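Local atomic coordinates of uncharacterized protein (Dyadobacter fermentans, PDB entry 3MFN), a protein that is of unknown function but folds into a compact, mainly helical bundle of the DUF5618 family and assembles with a second copy. Residues N44-L49 / M68-A73; A80-F85 / W148-L153; V95-K99 / F113-Y117. One frame throughout, in Å; residues are numbered along the deposited sequence.

Interaction 1: N44-L49 / M68-A73; sequences NAKDIL and MAGHTA
A45 and A69 bring helices 34-52 and 63-85 together, with their CA atoms only 4.4 Å apart. The two segments run antiparallel, at 171°, and their axes approach to 8.4 Å, a separation that small side chains permit. The contact between them is almost wholly van der Waals. The methyl of A45 lies against the backbone of the other helix, its CB 3.3 Å from A69 O, and also meets A73 CB at 3.7 Å. In return, the methyl of A69 abuts the first helix, between the carbonyl oxygen of A45 and the branch carbon of L49, A69 CB to L49 CG being 3.6 Å. L49 reaches it because CG stands anti to the carbonyl carbon (chi1 -71°), which swings a side chain that starts off obliquely round to the facing helix. Beyond L49, V135 and F139 of helix 132-153 continue the hydrophobic core.

Toward the more exposed flank, I48 divides its two branches. CG2 rests on A69 CB, while CD1 extends to CG of the selenomethionine M68 at 4.3 Å and borders T72.

No hydrogen bond crosses the interface. The hydroxyl of T72 is turned back on its own helix, OG1 donating to M68 O at 2.7 Å. That oxygen also accepts from T72 N, the two donors arriving from opposite faces of the carbonyl plane; the OG1 bond holds the rotation of T72 and sets its CG2 methyl beside N44 CB. A80, one heptad after A73, also packs on helix 34-52, so the close antiparallel pairing through alanines is consistent with an Alacoil-like helical bundle.

Interaction 2: A80-F85 / W148-L153; sequences ALDHYF and WVERRL
Y84 OH receives the NE-H of R152 at 3.3 Å, a long and bent bond (145° at the hydrogen) whose acceptor is tilted 25° out of the guanidinium plane. The hydroxyl is also hydrogen-bonded to OE1 of Q105, in the link between helices 95-103 and 107-126, so two groups hold the phenol end. R152 is deposited in two conformations, and its share of this grip may therefore be partial.

The remainder of the phenol is wedged between apolar groups. Its CG is anti to the backbone N (chi1 -179°), which sends the ring straight across to helix 132-153. There L153 CD2 presses on the ring edge, 3.3 Å from Y84 CD1, while R152 CB lies obliquely against the hydroxyl end. W148 meets the ring from another side, Y84 CE2 to W148 CH2 being 3.6 Å, with the two ring planes nearly perpendicular. The indole is itself covered on one face by R152 CG, 3.7 Å above its plane, so the arginine chain packs against both aromatic residues.

Nearer the core, V149 divides its branches: CG1 lies by Y84 CB and A80 O, and CG2 meets L81 CD2 at 3.7 Å. Y84 thus forms a knob in the hole lined by W148, V149, R152 and L153, knobs-into-holes packing between two parallel helices of the bundle, at their C-terminal ends.

Interaction 3: V95-K99 / F113-Y117; sequences VDWYK and FVSVY
V95 lays its CG2 methyl over one face of the Y117 ring, 3.7 Å from the ring centroid, in a CH-pi contact. This branch stands anti to the backbone N, the rotamer (chi1 68°) placing CG1 between N and the carbonyl carbon, and it also approaches F113 CE2. Next to it the packing is equally close: Y98 CB sits 3.6 Å from F113 CZ, while the Y98 ring slants past the phenylalanine and carries its hydroxyl away to D82. F113 continues inward to L81 and I145, so this half of the contact merges with the core. Helices 95-103 and 107-126 form an antiparallel helical hairpin, and the axes of the two segments come no closer than 11.1 Å, with large side chains filling the interface. With an alanine in place of Y117 the ring under V95 CG2 is gone, which would probably leave that methyl without its CH-pi partner and open a gap beside the neighbouring ring of H121. The outer side is looser. K99 passes the edge of the F113 ring with CG, 4.1 Å from F113 CE2, then bends at chi3 to bring CE within 4.2 Å of V114 CG2. V114 also packs on V129 of the second subunit.

From the N terminus, helix 34-52 leads through the small two-stranded hairpin into helix 63-85, and interaction 1 closes that first, short loop. The same helix carries on to interaction 2, whose centre lies about 21 Å from that of interaction 1 and where its C-terminal end meets the end of helix 132-153. This closes a much longer loop, and interaction 3, between helices 95-103 and 107-126, lies wholly within it; no two contacts cross. Interactions 2 and 3 also touch, through D82 with Y98 and where F85 CB packs 3.6 Å from W97 CH2. Interaction 1 touches neither, lying across the chain's centre from both. Together the three contacts involve all five helices.

Interaction 1: N44-L49 / M68-A73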
loop_
_atom_site.group_PDB
_atom_site.type_symbol
_atom_site.label_atom_id
_atom_site.label_comp_id
_atom_site.label_asym_id
_atom_site.label_seq_id
_atom_site.Cartn_x
_atom_site.Cartn_y
_atom_site.Cartn_z
ATOM N N ASN A 44 2.218 -20.222 -0.584
ATOM C CA ASN A 44 3.569 -20.222 -1.152
ATOM C C ASN A 44 4.176 -18.859 -1.003
ATOM O O ASN A 44 5.316 -18.739 -0.637
ATOM C CB ASN A 44 3.592 -20.602 -2.646
ATOM C CG ASN A 44 3.506 -22.093 -2.897
ATOM O OD1 ASN A 44 3.619 -22.504 -4.039
ATOM N ND2 ASN A 44 3.325 -22.896 -1.874
ATOM N N ALA A 45 3.404 -17.822 -1.336
ATOM C CA ALA A 45 3.838 -16.450 -1.198
ATOM C C ALA A 45 4.271 -16.106 0.235
ATOM O O ALA A 45 5.292 -15.452 0.453
ATOM C CB ALA A 45 2.748 -15.450 -1.680
ATOM N N LYS A 46 3.507 -16.540 1.227
ATOM C CA LYS A 46 3.908 -16.293 2.633
ATOM C C LYS A 46 5.196 -17.051 2.954
ATOM O O LYS A 46 6.082 -16.527 3.651
ATOM C CB LYS A 46 2.785 -16.735 3.557
ATOM C CG LYS A 46 1.529 -15.870 3.421
ATOM C CD LYS A 46 0.412 -16.403 4.337
ATOM C CE LYS A 46 -0.794 -15.413 4.347
ATOM N NZ LYS A 46 -2.010 -16.051 4.987
ATOM N N ASP A 47 5.342 -18.269 2.421
ATOM C CA ASP A 47 6.551 -19.042 2.697
ATOM C C ASP A 47 7.777 -18.388 2.096
ATOM O O ASP A 47 8.859 -18.413 2.698
ATOM C CB ASP A 47 6.464 -20.474 2.192
ATOM C CG ASP A 47 5.503 -21.343 3.011
ATOM O OD1 ASP A 47 5.186 -21.009 4.171
ATOM O OD2 ASP A 47 5.143 -22.420 2.499
ATOM N N ILE A 48 7.629 -17.849 0.894
ATOM C CA ILE A 48 8.744 -17.179 0.247
ATOM C C ILE A 48 9.183 -15.987 1.120
ATOM O O ILE A 48 10.368 -15.743 1.318
ATOM C CB ILE A 48 8.314 -16.652 -1.214
ATOM C CG1 ILE A 48 8.112 -17.810 -2.206
ATOM C CG2 ILE A 48 9.383 -15.605 -1.768
ATOM C CD1 ILE A 48 7.359 -17.347 -3.438
ATOM N N LEU A 49 8.224 -15.206 1.623
ATOM C CA LEU A 49 8.602 -14.081 2.471
ATOM C C LEU A 49 9.311 -14.572 3.736
ATOM O O LEU A 49 10.321 -14.014 4.138
ATOM C CB LEU A 49 7.380 -13.179 2.797
ATOM C CG LEU A 49 6.768 -12.303 1.654
ATOM C CD1 LEU A 49 5.478 -11.621 2.102
ATOM C CD2 LEU A 49 7.727 -11.239 1.182
HETATM N N MSE A 68 8.433 -11.445 -6.047
HETATM C CA MSE A 68 8.035 -12.810 -6.351
HETATM C C MSE A 68 6.858 -13.233 -5.537
HETATM O O MSE A 68 5.874 -13.797 -6.080
HETATM C CB MSE A 68 9.284 -13.732 -5.985
HETATM C CG MSE A 68 9.174 -15.045 -6.544
HETATM SE SE MSE A 68 10.637 -16.207 -6.129
HETATM C CE MSE A 68 12.154 -15.205 -6.705
ATOM N N ALA A 69 6.910 -12.892 -4.240
ATOM C CA ALA A 69 5.809 -13.162 -3.339
ATOM C C ALA A 69 4.595 -12.396 -3.713
ATOM O O ALA A 69 3.501 -12.919 -3.702
ATOM C CB ALA A 69 6.157 -12.897 -1.868
ATOM N N GLY A 70 4.750 -11.119 -3.997
ATOM C CA GLY A 70 3.616 -10.366 -4.440
ATOM C C GLY A 70 2.938 -10.898 -5.673
ATOM O O GLY A 70 1.689 -10.922 -5.757
ATOM N N HIS A 71 3.738 -11.220 -6.686
ATOM C CA HIS A 71 3.208 -11.705 -7.934
ATOM C C HIS A 71 2.457 -13.036 -7.725
ATOM O O HIS A 71 1.282 -13.213 -8.193
ATOM C CB HIS A 71 4.322 -11.902 -8.947
ATOM C CG HIS A 71 3.829 -12.416 -10.237
ATOM N ND1 HIS A 71 3.025 -11.658 -11.059
ATOM C CD2 HIS A 71 3.895 -13.653 -10.790
ATOM C CE1 HIS A 71 2.659 -12.394 -12.092
ATOM N NE2 HIS A 71 3.225 -13.592 -11.976
ATOM N N THR A 72 3.069 -13.915 -6.934
ATOM C CA THR A 72 2.498 -15.197 -6.644
ATOM C C THR A 72 1.151 -15.066 -5.881
ATOM O O THR A 72 0.111 -15.717 -6.276
ATOM C CB THR A 72 3.497 -16.060 -5.847
ATOM O OG1 THR A 72 4.676 -16.187 -6.601
ATOM C CG2 THR A 72 2.966 -17.491 -5.583
ATOM N N ALA A 73 1.146 -14.265 -4.814
ATOM C CA ALA A 73 -0.112 -14.018 -4.076
ATOM C C ALA A 73 -1.203 -13.423 -4.962
ATOM O O ALA A 73 -2.323 -13.905 -4.962
ATOM C CB ALA A 73 0.124 -13.112 -2.853
#

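Interaction 2: A80-F85 / W148-L153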
loop_
_atom_site.group_PDB
_atom_site.type_symbol
_atom_site.label_atom_id
_atom_site.label_comp_id
_atom_site.label_asym_id
_atom_site.label_seq_id
_atom_site.Cartn_x
_atom_site.Cartn_y
_atom_site.Cartn_z
ATOM N N ALA A 80 -8.433 -17.815 -8.588
ATOM C CA ALA A 80 -9.787 -17.965 -8.078
ATOM C C ALA A 80 -10.761 -17.163 -8.933
ATOM O O ALA A 80 -11.765 -17.706 -9.353
ATOM C CB ALA A 80 -9.894 -17.553 -6.576
ATOM N N LEU A 81 -10.451 -15.891 -9.219
ATOM C CA LEU A 81 -11.341 -15.064 -10.037
ATOM C C LEU A 81 -11.574 -15.589 -11.458
ATOM O O LEU A 81 -12.710 -15.558 -11.955
ATOM C CB LEU A 81 -10.908 -13.590 -10.054
ATOM C CG LEU A 81 -10.935 -12.865 -8.673
ATOM C CD1 LEU A 81 -10.371 -11.466 -8.745
ATOM C CD2 LEU A 81 -12.359 -12.810 -8.077
ATOM N N ASP A 82 -10.527 -16.090 -12.097
ATOM C CA ASP A 82 -10.611 -16.583 -13.468
ATOM C C ASP A 82 -11.509 -17.791 -13.516
ATOM O O ASP A 82 -12.251 -17.992 -14.495
ATOM C CB ASP A 82 -9.233 -16.984 -13.996
ATOM C CG ASP A 82 -8.382 -15.785 -14.336
ATOM O OD1 ASP A 82 -8.977 -14.731 -14.546
ATOM O OD2 ASP A 82 -7.135 -15.881 -14.379
ATOM N N HIS A 83 -11.432 -18.601 -12.464
ATOM C CA HIS A 83 -12.249 -19.781 -12.396
ATOM C C HIS A 83 -13.709 -19.417 -12.176
ATOM O O HIS A 83 -14.558 -20.036 -12.727
ATOM C CB HIS A 83 -11.803 -20.807 -11.340
ATOM C CG HIS A 83 -12.617 -22.069 -11.385
ATOM N ND1 HIS A 83 -12.247 -23.170 -12.129
ATOM C CD2 HIS A 83 -13.803 -22.387 -10.813
ATOM C CE1 HIS A 83 -13.167 -24.111 -12.015
ATOM N NE2 HIS A 83 -14.116 -23.666 -11.210
ATOM N N TYR A 84 -13.999 -18.371 -11.405
ATOM C CA TYR A 84 -15.394 -17.980 -11.154
ATOM C C TYR A 84 -16.051 -17.251 -12.357
ATOM O O TYR A 84 -17.213 -17.508 -12.707
ATOM C CB TYR A 84 -15.459 -17.095 -9.905
ATOM C CG TYR A 84 -16.852 -16.632 -9.516
ATOM C CD1 TYR A 84 -17.861 -17.543 -9.313
ATOM C CD2 TYR A 84 -17.143 -15.290 -9.316
ATOM C CE1 TYR A 84 -19.187 -17.123 -8.949
ATOM C CE2 TYR A 84 -18.448 -14.861 -8.950
ATOM C CZ TYR A 84 -19.455 -15.787 -8.777
ATOM O OH TYR A 84 -20.721 -15.391 -8.422
ATOM N N PHE A 85 -15.316 -16.307 -12.953
ATOM C CA PHE A 85 -15.868 -15.420 -13.987
ATOM C C PHE A 85 -15.681 -15.997 -15.401
ATOM O O PHE A 85 -16.319 -15.564 -16.376
ATOM C CB PHE A 85 -15.207 -14.034 -13.906
ATOM C CG PHE A 85 -15.628 -13.210 -12.704
ATOM C CD1 PHE A 85 -16.953 -12.976 -12.429
ATOM C CD2 PHE A 85 -14.688 -12.622 -11.906
ATOM C CE1 PHE A 85 -17.321 -12.204 -11.358
ATOM C CE2 PHE A 85 -15.047 -11.854 -10.861
ATOM C CZ PHE A 85 -16.362 -11.662 -10.568
ATOM N N TRP A 148 -14.653 -15.281 -0.817
ATOM C CA TRP A 148 -15.853 -14.803 -1.503
ATOM C C TRP A 148 -16.167 -15.701 -2.719
ATOM O O TRP A 148 -17.315 -16.133 -2.926
ATOM C CB TRP A 148 -15.649 -13.344 -1.930
ATOM C CG TRP A 148 -16.779 -12.779 -2.700
ATOM C CD1 TRP A 148 -17.913 -12.211 -2.194
ATOM C CD2 TRP A 148 -16.889 -12.679 -4.128
ATOM N NE1 TRP A 148 -18.714 -11.749 -3.223
ATOM C CE2 TRP A 148 -18.106 -12.022 -4.413
ATOM C CE3 TRP A 148 -16.050 -13.033 -5.198
ATOM C CZ2 TRP A 148 -18.540 -11.775 -5.716
ATOM C CZ3 TRP A 148 -16.486 -12.776 -6.508
ATOM C CH2 TRP A 148 -17.729 -12.157 -6.746
ATOM N N VAL A 149 -15.150 -15.997 -3.513
ATOM C CA VAL A 149 -15.269 -16.936 -4.640
ATOM C C VAL A 149 -15.763 -18.303 -4.196
ATOM O O VAL A 149 -16.794 -18.779 -4.690
ATOM C CB VAL A 149 -13.932 -17.079 -5.405
ATOM C CG1 VAL A 149 -13.971 -18.237 -6.382
ATOM C CG2 VAL A 149 -13.597 -15.739 -6.149
ATOM N N GLU A 150 -15.068 -18.928 -3.238
ATOM C CA GLU A 150 -15.479 -20.238 -2.728
ATOM C C GLU A 150 -16.975 -20.207 -2.401
ATOM O O GLU A 150 -17.747 -21.064 -2.814
ATOM C CB GLU A 150 -14.694 -20.618 -1.463
ATOM C CG GLU A 150 -15.030 -22.052 -0.959
ATOM C CD GLU A 150 -14.356 -22.455 0.358
ATOM O OE1 GLU A 150 -14.089 -21.572 1.177
ATOM O OE2 GLU A 150 -14.142 -23.683 0.586
ATOM N N ARG A 151 -17.347 -19.178 -1.662
ATOM C CA ARG A 151 -18.659 -19.021 -1.117
ATOM C C ARG A 151 -19.742 -18.680 -2.141
ATOM O O ARG A 151 -20.906 -18.937 -1.863
ATOM C CB ARG A 151 -18.574 -17.925 -0.082
ATOM C CG ARG A 151 -19.800 -17.717 0.730
ATOM C CD ARG A 151 -19.451 -16.763 1.859
ATOM N NE ARG A 151 -19.586 -15.381 1.409
ATOM C CZ ARG A 151 -18.648 -14.435 1.465
ATOM N NH1 ARG A 151 -18.965 -13.219 1.023
ATOM N NH2 ARG A 151 -17.438 -14.669 1.976
ATOM N N ARG A 152 -19.380 -18.105 -3.294
ATOM C CA ARG A 152 -20.326 -17.884 -4.393
ATOM C C ARG A 152 -20.535 -19.178 -5.174
ATOM O O ARG A 152 -21.669 -19.563 -5.475
ATOM C CB ARG A 152 -19.838 -16.780 -5.344
ATOM C CG ARG A 152 -19.729 -15.398 -4.692
ATOM C CD ARG A 152 -21.092 -14.767 -4.408
ATOM N NE ARG A 152 -21.558 -14.033 -5.569
ATOM C CZ ARG A 152 -22.631 -13.253 -5.608
ATOM N NH1 ARG A 152 -23.419 -13.081 -4.547
ATOM N NH2 ARG A 152 -22.917 -12.648 -6.744
ATOM N N LEU A 153 -19.433 -19.861 -5.473
ATOM C CA LEU A 153 -19.452 -21.100 -6.255
ATOM C C LEU A 153 -20.249 -22.246 -5.617
ATOM O O LEU A 153 -20.728 -23.136 -6.328
ATOM C CB LEU A 153 -18.032 -21.581 -6.524
ATOM C CG LEU A 153 -17.125 -20.703 -7.400
ATOM C CD1 LEU A 153 -15.672 -21.134 -7.240
ATOM C CD2 LEU A 153 -17.551 -20.753 -8.865
#

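Interaction 3: V95-K99 / F113-Y117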
loop_
_atom_site.group_PDB
_atom_site.type_symbol
_atom_site.label_atom_id
_atom_site.label_comp_id
_atom_site.label_asym_id
_atom_site.label_seq_id
_atom_site.Cartn_x
_atom_site.Cartn_y
_atom_site.Cartn_z
ATOM N N VAL A 95 -6.547 -5.605 -15.228
ATOM C CA VAL A 95 -7.174 -5.230 -13.987
ATOM C C VAL A 95 -8.580 -4.734 -14.225
ATOM O O VAL A 95 -9.439 -5.010 -13.415
ATOM C CB VAL A 95 -6.380 -4.174 -13.203
ATOM C CG1 VAL A 95 -6.384 -2.810 -13.936
ATOM C CG2 VAL A 95 -6.995 -4.019 -11.771
ATOM N N ASP A 96 -8.814 -4.026 -15.322
ATOM C CA ASP A 96 -10.156 -3.490 -15.608
ATOM C C ASP A 96 -11.200 -4.603 -15.843
ATOM O O ASP A 96 -12.339 -4.451 -15.465
ATOM C CB ASP A 96 -10.113 -2.494 -16.795
ATOM C CG ASP A 96 -9.261 -1.268 -16.456
ATOM O OD1 ASP A 96 -9.429 -0.732 -15.338
ATOM O OD2 ASP A 96 -8.397 -0.883 -17.266
ATOM N N TRP A 97 -10.790 -5.731 -16.418
ATOM C CA TRP A 97 -11.688 -6.837 -16.574
ATOM C C TRP A 97 -12.138 -7.364 -15.211
ATOM O O TRP A 97 -13.331 -7.631 -14.999
ATOM C CB TRP A 97 -11.042 -7.916 -17.405
ATOM C CG TRP A 97 -11.974 -8.948 -17.790
ATOM C CD1 TRP A 97 -12.901 -8.891 -18.829
ATOM C CD2 TRP A 97 -12.164 -10.195 -17.155
ATOM N NE1 TRP A 97 -13.621 -10.024 -18.865
ATOM C CE2 TRP A 97 -13.198 -10.855 -17.855
ATOM C CE3 TRP A 97 -11.575 -10.823 -16.048
ATOM C CZ2 TRP A 97 -13.627 -12.134 -17.523
ATOM C CZ3 TRP A 97 -12.027 -12.079 -15.699
ATOM C CH2 TRP A 97 -13.060 -12.719 -16.442
ATOM N N TYR A 98 -11.240 -7.478 -14.252
ATOM C CA TYR A 98 -11.642 -7.999 -12.923
ATOM C C TYR A 98 -12.510 -6.985 -12.226
ATOM O O TYR A 98 -13.536 -7.345 -11.632
ATOM C CB TYR A 98 -10.429 -8.376 -12.048
ATOM C CG TYR A 98 -9.624 -9.473 -12.702
ATOM C CD1 TYR A 98 -9.989 -10.767 -12.549
ATOM C CD2 TYR A 98 -8.552 -9.199 -13.499
ATOM C CE1 TYR A 98 -9.295 -11.773 -13.141
ATOM C CE2 TYR A 98 -7.850 -10.206 -14.111
ATOM C CZ TYR A 98 -8.218 -11.487 -13.910
ATOM O OH TYR A 98 -7.566 -12.558 -14.515
ATOM N N LYS A 99 -12.167 -5.716 -12.343
ATOM C CA LYS A 99 -12.975 -4.666 -11.635
ATOM C C LYS A 99 -14.417 -4.549 -12.162
ATOM O O LYS A 99 -15.394 -4.415 -11.393
ATOM C CB LYS A 99 -12.275 -3.314 -11.762
ATOM C CG LYS A 99 -10.945 -3.244 -10.906
ATOM C CD LYS A 99 -10.045 -2.025 -11.248
ATOM C CE LYS A 99 -10.704 -0.690 -10.968
ATOM N NZ LYS A 99 -10.012 0.511 -11.576
ATOM N N PHE A 113 -10.732 -5.950 -3.676
ATOM C CA PHE A 113 -9.866 -6.366 -4.749
ATOM C C PHE A 113 -8.932 -5.231 -5.177
ATOM O O PHE A 113 -7.746 -5.485 -5.516
ATOM C CB PHE A 113 -10.703 -6.851 -5.994
ATOM C CG PHE A 113 -9.867 -7.131 -7.182
ATOM C CD1 PHE A 113 -9.069 -8.275 -7.221
ATOM C CD2 PHE A 113 -9.770 -6.235 -8.201
ATOM C CE1 PHE A 113 -8.275 -8.515 -8.280
ATOM C CE2 PHE A 113 -8.955 -6.480 -9.266
ATOM C CZ PHE A 113 -8.202 -7.601 -9.308
ATOM N N VAL A 114 -9.422 -3.995 -5.195
ATOM C CA VAL A 114 -8.575 -2.870 -5.655
ATOM C C VAL A 114 -7.359 -2.721 -4.707
ATOM O O VAL A 114 -6.199 -2.454 -5.142
ATOM C CB VAL A 114 -9.392 -1.537 -5.784
ATOM C CG1 VAL A 114 -8.447 -0.307 -6.133
ATOM C CG2 VAL A 114 -10.457 -1.677 -6.898
ATOM N N SER A 115 -7.625 -2.912 -3.427
ATOM C CA SER A 115 -6.614 -2.862 -2.417
ATOM C C SER A 115 -5.622 -4.007 -2.605
ATOM O O SER A 115 -4.419 -3.773 -2.549
ATOM C CB SER A 115 -7.263 -2.885 -1.031
ATOM O OG SER A 115 -6.374 -2.446 -0.046
ATOM N N VAL A 116 -6.118 -5.235 -2.837
ATOM C CA VAL A 116 -5.226 -6.320 -3.261
ATOM C C VAL A 116 -4.326 -5.971 -4.444
ATOM O O VAL A 116 -3.096 -6.206 -4.409
ATOM C CB VAL A 116 -6.036 -7.543 -3.581
ATOM C CG1 VAL A 116 -5.179 -8.606 -4.270
ATOM C CG2 VAL A 116 -6.682 -8.086 -2.330
ATOM N N TYR A 117 -4.926 -5.400 -5.491
ATOM C CA TYR A 117 -4.207 -4.936 -6.654
ATOM C C TYR A 117 -3.146 -3.917 -6.295
ATOM O O TYR A 117 -1.967 -4.082 -6.657
ATOM C CB TYR A 117 -5.176 -4.410 -7.683
ATOM C CG TYR A 117 -4.554 -3.645 -8.833
ATOM C CD1 TYR A 117 -4.024 -4.292 -9.941
ATOM C CD2 TYR A 117 -4.568 -2.280 -8.842
ATOM C CE1 TYR A 117 -3.480 -3.550 -10.992
ATOM C CE2 TYR A 117 -4.024 -1.561 -9.854
ATOM C CZ TYR A 117 -3.504 -2.180 -10.913
ATOM O OH TYR A 117 -2.990 -1.379 -11.861
#